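Uncharacterized protein (Sus scrofa, PDB 5BNF) is porcine CD38, a disulfide-rich protein of the ADP-ribosyl cyclase family whose modelled fragment includes a parallel beta sheet and several helices. Local coordinates at residues Gly65-Trp77 and Lys92-Tyr104. Sequence-based numbering, arbitrary orientation.
Sequences GHQTVPCDKTVFW and KGLFTLENTLLGY
Val69 lies over one face of the Phe95 ring. Its CB makes a CH-pi contact 4.1 Å from the ring centroid, offset toward the rim. Lys73 CB sits at the ring edge, near the plane. Pro70 CD comes in obliquely, 3.4 Å from Phe95 CE2. The Gln67 amide is turned 75° from the ring, and NE2 approaches it obliquely. The Trp77 indole is met at its edge by the Glu98 carboxylate. Glu98 OE2 lies in the ring plane beside CZ2, while OE1 takes a weak, bent hydrogen bond from Trp77 NE1 at 2.6 Å. The Glu98 chain bends at CG (chi2 65°), which turns the carboxylate to the indole edge.

Gln67 is extended beyond CG and spans to the start of helix 101-106. Its OE1 accepts a nearly straight bond from Leu101 N at 2.6 Å (171° at the hydrogen). Gln67 NE2 is held by Tyr21 OH, so both ends of the amide are fixed. Thr100 is the N-cap of this helix: its OG1 accepts from Gly103 N and donates to Leu97 O.

Val75 N bonds Phe95 O at 2.9 Å. Val75 CG2, anti to its own carbonyl carbon, packs tightly on Leu94 CG at 3.4 Å. Water 1 donates to Val75 O and accepts from Leu97 N, bridging the two backbones.

Segment 65-77 runs from the end of helix 59-64 into strand 75-77, an outermost strand of the parallel sheet beside 153-160. Cys71 ties the bend to Cys152 by a disulfide. Segment 92-104 packs against the strand, with Leu97 and Thr100 on helix 135-149 and Leu101 on helix 10-25. The contact thus joins the helical part of the fold to the sheet edge.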
ATOM      1  N   GLY A  65       9.679  10.604  -4.349  1.00 59.87           N
ATOM      2  CA  GLY A  65       9.790   9.172  -4.132  1.00 56.32           C
ATOM      3  C   GLY A  65       9.152   8.318  -5.211  1.00 56.62           C
ATOM      4  O   GLY A  65       9.043   7.099  -5.062  1.00 51.15           O
ATOM      5  N   HIS A  66       8.727   8.941  -6.302  1.00 53.91           N
ATOM      6  CA  HIS A  66       8.106   8.186  -7.375  1.00 58.72           C
ATOM      7  C   HIS A  66       9.062   7.167  -7.979  1.00 59.47           C
ATOM      8  O   HIS A  66      10.267   7.398  -8.064  1.00 54.57           O
ATOM      9  CB  HIS A  66       7.601   9.116  -8.478  1.00 70.88           C
ATOM     10  CG  HIS A  66       7.064   8.386  -9.670  1.00 85.37           C
ATOM     11  ND1 HIS A  66       7.876   7.699 -10.546  1.00 87.66           N
ATOM     12  CD2 HIS A  66       5.795   8.187 -10.099  1.00 82.88           C
ATOM     13  CE1 HIS A  66       7.131   7.106 -11.461  1.00 78.16           C
ATOM     14  NE2 HIS A  66       5.864   7.386 -11.212  1.00 71.26           N
ATOM     15  N   GLN A  67       8.505   6.036  -8.399  1.00 57.43           N
ATOM     16  CA  GLN A  67       9.282   4.968  -9.009  1.00 57.81           C
ATOM     17  C   GLN A  67       8.321   4.011  -9.707  1.00 62.55           C
ATOM     18  O   GLN A  67       7.414   3.477  -9.074  1.00 67.02           O
ATOM     19  CB  GLN A  67      10.079   4.218  -7.934  1.00 45.83           C
ATOM     20  CG  GLN A  67       9.567   2.816  -7.629  1.00 51.93           C
ATOM     21  CD  GLN A  67      10.254   2.179  -6.441  1.00 62.99           C
ATOM     22  OE1 GLN A  67      10.229   2.717  -5.334  1.00 68.31           O
ATOM     23  NE2 GLN A  67      10.866   1.022  -6.663  1.00 54.98           N
ATOM     24  N   THR A  68       8.492   3.803 -11.009  1.00 60.78           N
ATOM     25  CA  THR A  68       7.609   2.877 -11.705  1.00 53.20           C
ATOM     26  C   THR A  68       8.259   1.509 -11.802  1.00 45.50           C
ATOM     27  O   THR A  68       9.345   1.350 -12.351  1.00 44.22           O
ATOM     28  CB  THR A  68       7.234   3.371 -13.107  1.00 63.76           C
ATOM     29  OG1 THR A  68       6.334   4.483 -12.995  1.00 69.60           O
ATOM     30  CG2 THR A  68       6.549   2.255 -13.896  1.00 70.47           C
ATOM     31  N   VAL A  69       7.576   0.524 -11.240  1.00 46.13           N
ATOM     32  CA  VAL A  69       8.052  -0.848 -11.220  1.00 51.57           C
ATOM     33  C   VAL A  69       7.866  -1.543 -12.571  1.00 47.55           C
ATOM     34  O   VAL A  69       7.051  -1.125 -13.391  1.00 41.52           O
ATOM     35  CB  VAL A  69       7.324  -1.642 -10.087  1.00 58.15           C
ATOM     36  CG1 VAL A  69       6.089  -0.876  -9.631  1.00 65.92           C
ATOM     37  CG2 VAL A  69       6.909  -3.026 -10.571  1.00 74.48           C
ATOM     38  N   PRO A  70       8.652  -2.600 -12.824  1.00 48.83           N
ATOM     39  CA  PRO A  70       8.556  -3.343 -14.082  1.00 51.62           C
ATOM     40  C   PRO A  70       7.153  -3.885 -14.295  1.00 50.93           C
ATOM     41  O   PRO A  70       6.460  -4.229 -13.338  1.00 46.53           O
ATOM     42  CB  PRO A  70       9.565  -4.469 -13.891  1.00 52.77           C
ATOM     43  CG  PRO A  70      10.618  -3.821 -13.065  1.00 61.69           C
ATOM     44  CD  PRO A  70       9.807  -3.067 -12.035  1.00 56.50           C
ATOM     45  N   CYS A  71       6.734  -3.960 -15.551  1.00 47.17           N
ATOM     46  CA  CYS A  71       5.422  -4.491 -15.855  1.00 49.73           C
ATOM     47  C   CYS A  71       5.426  -5.963 -15.488  1.00 48.53           C
ATOM     48  O   CYS A  71       6.486  -6.586 -15.428  1.00 52.11           O
ATOM     49  CB  CYS A  71       5.118  -4.318 -17.337  1.00 52.92           C
ATOM     50  SG  CYS A  71       5.190  -2.576 -17.854  1.00 89.14           S
ATOM     51  N   ASP A  72       4.246  -6.510 -15.223  1.00 39.76           N
ATOM     52  CA  ASP A  72       4.116  -7.919 -14.871  1.00 38.67           C
ATOM     53  C   ASP A  72       4.647  -8.215 -13.481  1.00 34.15           C
ATOM     54  O   ASP A  72       4.476  -9.317 -12.971  1.00 42.04           O
ATOM     55  CB  ASP A  72       4.872  -8.788 -15.878  1.00 50.73           C
ATOM     56  CG  ASP A  72       4.277  -8.729 -17.270  1.00 58.97           C
ATOM     57  OD1 ASP A  72       3.377  -7.896 -17.508  1.00 61.06           O
ATOM     58  OD2 ASP A  72       4.718  -9.520 -18.130  1.00 65.17           O
ATOM     59  N   LYS A  73       5.287  -7.228 -12.870  1.00 39.25           N
ATOM     60  CA  LYS A  73       5.873  -7.400 -11.547  1.00 43.51           C
ATOM     61  C   LYS A  73       4.999  -6.937 -10.379  1.00 46.35           C
ATOM     62  O   LYS A  73       5.209  -7.366  -9.245  1.00 43.19           O
ATOM     63  CB  LYS A  73       7.217  -6.681 -11.500  1.00 54.41           C
ATOM     64  CG  LYS A  73       8.240  -7.217 -12.488  1.00 64.75           C
ATOM     65  CD  LYS A  73       9.023  -8.384 -11.905  1.00 68.03           C
ATOM     66  CE  LYS A  73       8.861  -9.642 -12.747  1.00 69.43           C
ATOM     67  NZ  LYS A  73       9.318  -9.451 -14.159  1.00 71.85           N
ATOM     68  N   THR A  74       4.021  -6.077 -10.657  1.00 40.03           N
ATOM     69  CA  THR A  74       3.122  -5.565  -9.621  1.00 31.48           C
ATOM     70  C   THR A  74       2.271  -6.645  -8.967  1.00 27.58           C
ATOM     71  O   THR A  74       1.494  -7.335  -9.629  1.00 29.81           O
ATOM     72  CB  THR A  74       2.183  -4.503 -10.182  1.00 29.99           C
ATOM     73  OG1 THR A  74       2.958  -3.425 -10.709  1.00 28.10           O
ATOM     74  CG2 THR A  74       1.275  -3.976  -9.097  1.00 38.82           C
ATOM     75  N   VAL A  75       2.405  -6.756  -7.653  1.00 23.49           N
ATOM     76  CA  VAL A  75       1.669  -7.743  -6.877  1.00 20.93           C
ATOM     77  C   VAL A  75       0.917  -7.119  -5.710  1.00 31.09           C
ATOM     78  O   VAL A  75       1.408  -6.198  -5.062  1.00 33.39           O
ATOM     79  CB  VAL A  75       2.623  -8.808  -6.334  1.00 26.55           C
ATOM     80  CG1 VAL A  75       1.870  -9.795  -5.471  1.00 23.03           C
ATOM     81  CG2 VAL A  75       3.300  -9.526  -7.500  1.00 32.96           C
ATOM     82  N   PHE A  76      -0.282  -7.638  -5.454  1.00 33.87           N
ATOM     83  CA  PHE A  76      -1.129  -7.168  -4.363  1.00 34.24           C
ATOM     84  C   PHE A  76      -1.449  -8.319  -3.414  1.00 43.22           C
ATOM     85  O   PHE A  76      -1.604  -9.468  -3.838  1.00 44.73           O
ATOM     86  CB  PHE A  76      -2.450  -6.613  -4.909  1.00 38.31           C
ATOM     87  CG  PHE A  76      -2.310  -5.324  -5.659  1.00 26.74           C
ATOM     88  CD1 PHE A  76      -2.052  -4.138  -4.986  1.00 30.22           C
ATOM     89  CD2 PHE A  76      -2.440  -5.290  -7.040  1.00 33.47           C
ATOM     90  CE1 PHE A  76      -1.929  -2.938  -5.684  1.00 40.41           C
ATOM     91  CE2 PHE A  76      -2.317  -4.090  -7.744  1.00 16.56           C
ATOM     92  CZ  PHE A  76      -2.064  -2.917  -7.065  1.00 23.44           C
ATOM     93  N   TRP A  77      -1.544  -8.006  -2.127  1.00 36.64           N
ATOM     94  CA  TRP A  77      -1.884  -8.998  -1.115  1.00 45.50           C
ATOM     95  C   TRP A  77      -3.039  -8.394  -0.334  1.00 47.80           C
ATOM     96  O   TRP A  77      -2.939  -7.275   0.159  1.00 59.27           O
ATOM     97  CB  TRP A  77      -0.704  -9.241  -0.182  1.00 52.33           C
ATOM     98  CG  TRP A  77      -0.058  -7.977   0.234  1.00 81.05           C
ATOM     99  CD1 TRP A  77       0.941  -7.323  -0.419  1.00 79.80           C
ATOM    100  CD2 TRP A  77      -0.426  -7.146   1.342  1.00 94.29           C
ATOM    101  NE1 TRP A  77       1.219  -6.136   0.208  1.00 87.28           N
ATOM    102  CE2 TRP A  77       0.394  -6.001   1.292  1.00 95.76           C
ATOM    103  CE3 TRP A  77      -1.372  -7.257   2.372  1.00 99.38           C
ATOM    104  CZ2 TRP A  77       0.299  -4.970   2.230  1.00102.40           C
ATOM    105  CZ3 TRP A  77      -1.468  -6.230   3.303  1.00100.96           C
ATOM    106  CH2 TRP A  77      -0.635  -5.101   3.225  1.00100.44           C
ATOM    107  N   LYS A  92      10.054 -13.090  -5.464  1.00 54.79           N
ATOM    108  CA  LYS A  92      11.407 -12.554  -5.539  1.00 60.56           C
ATOM    109  C   LYS A  92      11.609 -11.768  -6.827  1.00 67.66           C
ATOM    110  O   LYS A  92      11.349 -12.277  -7.913  1.00 56.72           O
ATOM    111  CB  LYS A  92      12.427 -13.689  -5.462  1.00 63.08           C
ATOM    112  CG  LYS A  92      12.735 -14.147  -4.045  1.00 55.69           C
ATOM    113  CD  LYS A  92      13.609 -13.122  -3.341  1.00 43.99           C
ATOM    114  CE  LYS A  92      13.849 -13.494  -1.891  1.00 42.52           C
ATOM    115  NZ  LYS A  92      15.302 -13.456  -1.552  1.00 48.87           N
ATOM    116  N   GLY A  93      12.089 -10.531  -6.697  1.00 76.60           N
ATOM    117  CA  GLY A  93      12.288  -9.680  -7.856  1.00 75.85           C
ATOM    118  C   GLY A  93      10.891  -9.250  -8.290  1.00 75.06           C
ATOM    119  O   GLY A  93      10.636  -8.956  -9.460  1.00 72.91           O
ATOM    120  N   LEU A  94       9.977  -9.225  -7.326  1.00 77.36           N
ATOM    121  CA  LEU A  94       8.590  -8.863  -7.574  1.00 76.03           C
ATOM    122  C   LEU A  94       8.157  -7.757  -6.601  1.00 67.81           C
ATOM    123  O   LEU A  94       8.441  -7.826  -5.408  1.00 72.39           O
ATOM    124  CB  LEU A  94       7.722 -10.104  -7.398  1.00 76.52           C
ATOM    125  CG  LEU A  94       6.476 -10.287  -8.284  1.00 75.68           C
ATOM    126  CD1 LEU A  94       6.851 -10.072  -9.753  1.00 53.82           C
ATOM    127  CD2 LEU A  94       5.948 -11.680  -8.014  1.00 64.15           C
ATOM    128  N   PHE A  95       7.476  -6.738  -7.113  1.00 56.66           N
ATOM    129  CA  PHE A  95       7.082  -5.604  -6.296  1.00 49.23           C
ATOM    130  C   PHE A  95       5.701  -5.541  -5.661  1.00 50.59           C
ATOM    131  O   PHE A  95       4.690  -5.465  -6.361  1.00 45.91           O
ATOM    132  CB  PHE A  95       7.277  -4.316  -7.097  1.00 50.43           C
ATOM    133  CG  PHE A  95       8.700  -4.060  -7.506  1.00 66.61           C
ATOM    134  CD1 PHE A  95       9.509  -3.197  -6.772  1.00 64.25           C
ATOM    135  CD2 PHE A  95       9.235  -4.688  -8.626  1.00 73.21           C
ATOM    136  CE1 PHE A  95      10.832  -2.963  -7.149  1.00 63.46           C
ATOM    137  CE2 PHE A  95      10.553  -4.463  -9.012  1.00 71.66           C
ATOM    138  CZ  PHE A  95      11.355  -3.599  -8.273  1.00 67.92           C
ATOM    139  N   THR A  96       5.665  -5.561  -4.330  1.00 42.12           N
ATOM    140  CA  THR A  96       4.415  -5.407  -3.590  1.00 37.73           C
ATOM    141  C   THR A  96       4.556  -3.965  -3.101  1.00 36.92           C
ATOM    142  O   THR A  96       5.651  -3.417  -3.148  1.00 32.90           O
ATOM    143  CB  THR A  96       4.331  -6.359  -2.389  1.00 40.41           C
ATOM    144  OG1 THR A  96       5.410  -6.098  -1.480  1.00 54.85           O
ATOM    145  CG2 THR A  96       4.399  -7.794  -2.857  1.00 53.23           C
ATOM    146  N   LEU A  97       3.485  -3.335  -2.637  1.00 34.26           N
ATOM    147  CA  LEU A  97       3.598  -1.944  -2.189  1.00 32.88           C
ATOM    148  C   LEU A  97       4.752  -1.717  -1.205  1.00 24.94           C
ATOM    149  O   LEU A  97       5.458  -0.711  -1.287  1.00 36.49           O
ATOM    150  CB  LEU A  97       2.276  -1.459  -1.572  1.00 24.97           C
ATOM    151  CG  LEU A  97       2.205   0.022  -1.176  1.00 30.32           C
ATOM    152  CD1 LEU A  97       2.702   0.906  -2.301  1.00 28.22           C
ATOM    153  CD2 LEU A  97       0.768   0.379  -0.826  1.00 32.05           C
ATOM    154  N   GLU A  98       4.962  -2.657  -0.293  1.00 24.35           N
ATOM    155  CA  GLU A  98       6.030  -2.527   0.697  1.00 41.44           C
ATOM    156  C   GLU A  98       7.445  -2.700   0.140  1.00 42.41           C
ATOM    157  O   GLU A  98       8.421  -2.493   0.863  1.00 46.16           O
ATOM    158  CB  GLU A  98       5.826  -3.527   1.844  1.00 44.92           C
ATOM    159  CG  GLU A  98       4.512  -3.384   2.592  1.00 56.96           C
ATOM    160  CD  GLU A  98       3.319  -3.704   1.719  1.00 55.63           C
ATOM    161  OE1 GLU A  98       3.310  -4.792   1.108  1.00 59.02           O
ATOM    162  OE2 GLU A  98       2.395  -2.870   1.644  1.00 54.49           O
ATOM    163  N   ASN A  99       7.571  -3.091  -1.126  1.00 36.83           N
ATOM    164  CA  ASN A  99       8.900  -3.264  -1.709  1.00 38.09           C
ATOM    165  C   ASN A  99       9.336  -2.035  -2.500  1.00 38.04           C
ATOM    166  O   ASN A  99      10.452  -1.980  -3.008  1.00 41.42           O
ATOM    167  CB  ASN A  99       8.951  -4.510  -2.601  1.00 29.36           C
ATOM    168  CG  ASN A  99       8.716  -5.791  -1.825  1.00 35.21           C
ATOM    169  OD1 ASN A  99       9.326  -6.018  -0.781  1.00 35.20           O
ATOM    170  ND2 ASN A  99       7.835  -6.642  -2.338  1.00 38.31           N
ATOM    171  N   THR A 100       8.455  -1.045  -2.599  1.00 39.24           N
ATOM    172  CA  THR A 100       8.782   0.187  -3.304  1.00 28.01           C
ATOM    173  C   THR A 100       9.492   1.082  -2.302  1.00 34.78           C
ATOM    174  O   THR A 100       9.429   0.841  -1.101  1.00 35.70           O
ATOM    175  CB  THR A 100       7.528   0.913  -3.796  1.00 41.33           C
ATOM    176  OG1 THR A 100       6.731   1.316  -2.673  1.00 37.24           O
ATOM    177  CG2 THR A 100       6.717   0.002  -4.689  1.00 38.61           C
ATOM    178  N   LEU A 101      10.165   2.112  -2.802  1.00 42.33           N
ATOM    179  CA  LEU A 101      10.894   3.049  -1.951  1.00 49.97           C
ATOM    180  C   LEU A 101      10.051   3.594  -0.791  1.00 44.84           C
ATOM    181  O   LEU A 101      10.381   3.389   0.378  1.00 43.02           O
ATOM    182  CB  LEU A 101      11.423   4.213  -2.798  1.00 43.61           C
ATOM    183  CG  LEU A 101      12.190   5.309  -2.051  1.00 55.57           C
ATOM    184  CD1 LEU A 101      13.277   4.703  -1.174  1.00 37.13           C
ATOM    185  CD2 LEU A 101      12.789   6.265  -3.064  1.00 51.08           C
ATOM    186  N   LEU A 102       8.961   4.282  -1.118  1.00 37.23           N
ATOM    187  CA  LEU A 102       8.088   4.860  -0.095  1.00 39.29           C
ATOM    188  C   LEU A 102       7.409   3.852   0.832  1.00 34.31           C
ATOM    189  O   LEU A 102       7.341   4.062   2.043  1.00 38.30           O
ATOM    190  CB  LEU A 102       7.038   5.750  -0.761  1.00 20.92           C
ATOM    191  CG  LEU A 102       7.643   7.028  -1.341  1.00 30.32           C
ATOM    192  CD1 LEU A 102       6.610   7.776  -2.166  1.00 41.32           C
ATOM    193  CD2 LEU A 102       8.170   7.892  -0.201  1.00 30.71           C
ATOM    194  N   GLY A 103       6.909   2.757   0.276  1.00 29.49           N
ATOM    195  CA  GLY A 103       6.259   1.770   1.114  1.00 27.45           C
ATOM    196  C   GLY A 103       7.273   1.084   2.005  1.00 30.90           C
ATOM    197  O   GLY A 103       6.951   0.605   3.097  1.00 34.47           O
ATOM    198  N   TYR A 104       8.514   1.061   1.535  1.00 25.00           N
ATOM    199  CA  TYR A 104       9.608   0.418   2.243  1.00 30.93           C
ATOM    200  C   TYR A 104      10.037   1.134   3.520  1.00 41.18           C
ATOM    201  O   TYR A 104      10.211   0.508   4.569  1.00 38.37           O
ATOM    202  CB  TYR A 104      10.815   0.291   1.309  1.00 41.48           C
ATOM    203  CG  TYR A 104      12.052  -0.212   2.002  1.00 50.09           C
ATOM    204  CD1 TYR A 104      12.147  -1.538   2.423  1.00 64.01           C
ATOM    205  CD2 TYR A 104      13.113   0.645   2.277  1.00 54.89           C
ATOM    206  CE1 TYR A 104      13.266  -1.996   3.100  1.00 59.70           C
ATOM    207  CE2 TYR A 104      14.235   0.197   2.955  1.00 71.35           C
ATOM    208  CZ  TYR A 104      14.305  -1.124   3.363  1.00 62.75           C
ATOM    209  OH  TYR A 104      15.413  -1.567   4.040  1.00 78.69           O
TER
HETATM  210  O   HOH W   1       1.319  -4.614  -2.611  1.00 30.86           O